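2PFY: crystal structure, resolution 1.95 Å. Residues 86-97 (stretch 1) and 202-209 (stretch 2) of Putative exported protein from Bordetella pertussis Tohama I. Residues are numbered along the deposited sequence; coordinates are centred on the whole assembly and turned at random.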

# COMPACT_ATOMS: atom_id res chain seq x y z
N ALA A 86 0.15 1.15 14.23
CA ALA A 86 -1.00 0.26 14.04
C ALA A 86 -0.53 -1.01 13.31
O ALA A 86 -0.70 -1.14 12.10
N SER A 87 0.07 -1.93 14.05
CA SER A 87 0.83 -3.01 13.43
C SER A 87 0.07 -4.32 13.33
O SER A 87 0.52 -5.25 12.66
N SER A 88 -1.07 -4.39 14.02
CA SER A 88 -2.00 -5.51 13.85
C SER A 88 -3.12 -5.11 12.88
O SER A 88 -3.38 -3.93 12.69
N PHE A 89 -3.76 -6.08 12.24
CA PHE A 89 -4.91 -5.73 11.37
C PHE A 89 -6.01 -4.98 12.10
O PHE A 89 -6.62 -4.08 11.53
N ASN A 90 -6.29 -5.38 13.35
CA ASN A 90 -7.39 -4.74 14.13
C ASN A 90 -7.09 -3.27 14.38
O ASN A 90 -7.94 -2.42 14.17
N GLU A 91 -5.85 -2.97 14.78
CA GLU A 91 -5.43 -1.56 14.90
C GLU A 91 -5.48 -0.85 13.54
O GLU A 91 -5.93 0.29 13.47
N SER A 92 -4.96 -1.51 12.48
CA SER A 92 -4.95 -0.93 11.13
C SER A 92 -6.36 -0.52 10.69
O SER A 92 -6.56 0.57 10.13
N GLU A 93 -7.31 -1.40 10.97
CA GLU A 93 -8.70 -1.23 10.60
C GLU A 93 -9.34 -0.02 11.30
O GLU A 93 -10.09 0.72 10.68
N LYS A 94 -9.01 0.16 12.57
CA LYS A 94 -9.47 1.28 13.37
C LYS A 94 -8.83 2.54 12.84
O LYS A 94 -9.51 3.55 12.64
N LEU A 95 -7.53 2.48 12.57
CA LEU A 95 -6.83 3.61 11.97
C LEU A 95 -7.47 4.00 10.61
O LEU A 95 -7.65 5.18 10.32
N TRP A 96 -7.81 2.99 9.80
CA TRP A 96 -8.39 3.22 8.47
C TRP A 96 -9.76 3.91 8.58
O TRP A 96 -10.06 4.86 7.86
N LYS A 97 -10.57 3.42 9.50
CA LYS A 97 -11.90 3.99 9.76
C LYS A 97 -11.79 5.50 10.13
O LYS A 97 -12.60 6.31 9.66
N ALA A 202 8.48 -8.35 10.79
CA ALA A 202 8.54 -7.12 11.56
C ALA A 202 7.17 -6.54 11.93
O ALA A 202 7.02 -5.89 12.96
N GLN A 203 6.17 -6.77 11.07
CA GLN A 203 4.91 -6.01 11.11
C GLN A 203 5.16 -4.52 11.38
O GLN A 203 4.53 -3.94 12.28
N ALA A 204 6.06 -3.89 10.64
CA ALA A 204 6.39 -2.49 10.93
C ALA A 204 5.15 -1.57 10.81
O ALA A 204 4.91 -0.67 11.64
N PHE A 205 4.35 -1.82 9.77
CA PHE A 205 3.09 -1.13 9.57
C PHE A 205 2.25 -1.87 8.54
O PHE A 205 2.67 -2.90 7.96
N ILE A 206 1.03 -1.41 8.36
CA ILE A 206 0.21 -2.03 7.34
C ILE A 206 -0.36 -0.95 6.37
O ILE A 206 -1.34 -0.26 6.69
N PRO A 207 0.31 -0.80 5.20
CA PRO A 207 -0.03 0.31 4.31
C PRO A 207 -1.26 -0.06 3.50
O PRO A 207 -1.49 -1.23 3.19
N GLN A 208 -2.10 0.93 3.26
CA GLN A 208 -3.34 0.73 2.50
C GLN A 208 -3.12 1.01 1.04
O GLN A 208 -2.24 1.77 0.65
N SER A 209 -3.96 0.39 0.23
CA SER A 209 -4.03 0.69 -1.18
C SER A 209 -5.45 1.21 -1.44
O SER A 209 -6.40 0.79 -0.77

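Ala 86 has its CB sideways to stretch 2 and meets it mainly through its backbone. Its O lies 3.9 Å from Ile 206 CG2. Two waters fill the space beside it. Water 1 donates to Ala 86 O (2.8 Å) and accepts from Ile 206 N (2.9 Å). Water 2 accepts from Ala 86 N (2.8 Å) and donates to Ala 204 O (3.1 Å).

Ser 87, an m rotamer, makes the direct hydrogen bond: its OG donates to Gln 203 O at 2.6 Å. This ties the loop before the helix to the backbone of stretch 2. Ser 88 points away. Its p rotamer lets OG cap the helix, accepting from Glu 91 N at 3.2 Å.

Phe 89 (m) starts sideways, but its ring reaches inward. CE1 lies 4.2 Å from Ile 206 CD1, an apolar contact. Ile 206 points toward stretch 1, with chi1 between wells at 122°. Asn 90 and Glu 91 stay out of reach.

Ser 92 (t) points toward stretch 2. Its OG is 2.7 Å from water 3, which donates to Ile 206 O (2.6 Å). Ser 92 O accepts from water 4 (2.9 Å), which accepts a weak bond from Gln 208 NE2 (3.3 Å).

One turn on, Trp 96 (t) also points in. Its CE3 packs 3.7 Å from CG of Gln 208, whose chi1 and chi2 are both m.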

# COMPACT_ATOMS: atom_id res chain seq x y z
CB ALA A 86 -2.09 0.97 13.25
CB SER A 87 2.15 -3.19 14.16
OG SER A 87 3.11 -2.26 13.65
CB SER A 88 -2.58 -5.92 15.21
OG SER A 88 -3.43 -4.91 15.69
CB PHE A 89 -5.50 -6.95 10.67
CG PHE A 89 -4.68 -7.43 9.49
CD1 PHE A 89 -4.62 -6.67 8.32
CD2 PHE A 89 -4.00 -8.66 9.54
CE1 PHE A 89 -3.86 -7.12 7.20
CE2 PHE A 89 -3.25 -9.12 8.44
CZ PHE A 89 -3.18 -8.35 7.27
CB ASN A 90 -7.66 -5.48 15.46
CG ASN A 90 -8.50 -6.76 15.27
OD1 ASN A 90 -8.86 -7.15 14.15
ND2 ASN A 90 -8.78 -7.43 16.39
CB GLU A 91 -4.02 -1.44 15.46
CG GLU A 91 -3.89 -1.78 16.92
CD GLU A 91 -2.43 -1.83 17.34
OE1 GLU A 91 -1.68 -2.70 16.84
OE2 GLU A 91 -2.03 -0.98 18.15
CB SER A 92 -4.34 -1.92 10.11
OG SER A 92 -4.09 -1.30 8.84
CB GLU A 93 -9.50 -2.50 10.86
CG GLU A 93 -10.88 -2.44 10.21
CD GLU A 93 -11.77 -3.63 10.51
OE1 GLU A 93 -11.29 -4.67 11.01
OE2 GLU A 93 -12.98 -3.50 10.23
CB LYS A 94 -9.12 1.06 14.84
CG LYS A 94 -9.67 2.15 15.81
CD LYS A 94 -9.55 1.67 17.27
CE LYS A 94 -10.17 2.70 18.25
NZ LYS A 94 -11.17 3.61 17.58
CB LEU A 95 -5.32 3.33 11.84
CG LEU A 95 -4.42 4.43 11.24
CD1 LEU A 95 -4.52 5.79 12.05
CD2 LEU A 95 -2.96 4.00 11.11
CB TRP A 96 -8.47 1.90 7.67
CG TRP A 96 -9.25 2.05 6.36
CD1 TRP A 96 -10.46 1.50 6.06
CD2 TRP A 96 -8.87 2.83 5.21
NE1 TRP A 96 -10.86 1.87 4.80
CE2 TRP A 96 -9.91 2.68 4.25
CE3 TRP A 96 -7.75 3.62 4.88
CZ2 TRP A 96 -9.88 3.31 3.00
CZ3 TRP A 96 -7.71 4.24 3.64
CH2 TRP A 96 -8.78 4.07 2.70
CB LYS A 97 -12.58 3.18 10.86
CG LYS A 97 -13.89 2.50 10.43
CD LYS A 97 -14.75 2.15 11.70
CE LYS A 97 -16.04 3.01 11.78
NZ LYS A 97 -16.25 3.58 13.15
CB ALA A 202 9.36 -6.07 10.83
CB GLN A 203 3.96 -6.60 12.17
CG GLN A 203 3.53 -8.05 11.92
CD GLN A 203 2.48 -8.56 12.91
OE1 GLN A 203 1.45 -7.89 13.17
NE2 GLN A 203 2.73 -9.74 13.45
CB ALA A 204 7.50 -2.00 10.03
CB PHE A 205 3.32 0.35 9.15
CG PHE A 205 4.16 0.52 7.93
CD1 PHE A 205 3.58 0.59 6.65
CD2 PHE A 205 5.55 0.55 8.03
CE1 PHE A 205 4.36 0.73 5.50
CE2 PHE A 205 6.36 0.67 6.86
CZ PHE A 205 5.77 0.78 5.61
CB ILE A 206 -0.79 -3.18 7.87
CG1 ILE A 206 -2.23 -2.90 7.58
CG2 ILE A 206 -0.50 -3.79 9.28
CD1 ILE A 206 -2.53 -3.22 6.24
CB PRO A 207 1.23 0.49 3.45
CG PRO A 207 1.81 -0.99 3.35
CD PRO A 207 1.40 -1.66 4.65
CB GLN A 208 -4.43 1.66 2.99
CG GLN A 208 -4.74 1.56 4.47
CD GLN A 208 -5.21 0.18 4.91
OE1 GLN A 208 -5.94 -0.49 4.21
NE2 GLN A 208 -4.81 -0.22 6.09
CB SER A 209 -3.72 -0.61 -1.92
OG SER A 209 -4.60 -0.82 -2.98
O HOH W 1 -0.04 0.66 10.09
O HOH W 2 2.14 0.58 12.34
O HOH W 3 -2.35 0.77 8.85
O HOH W 4 -4.73 2.09 8.39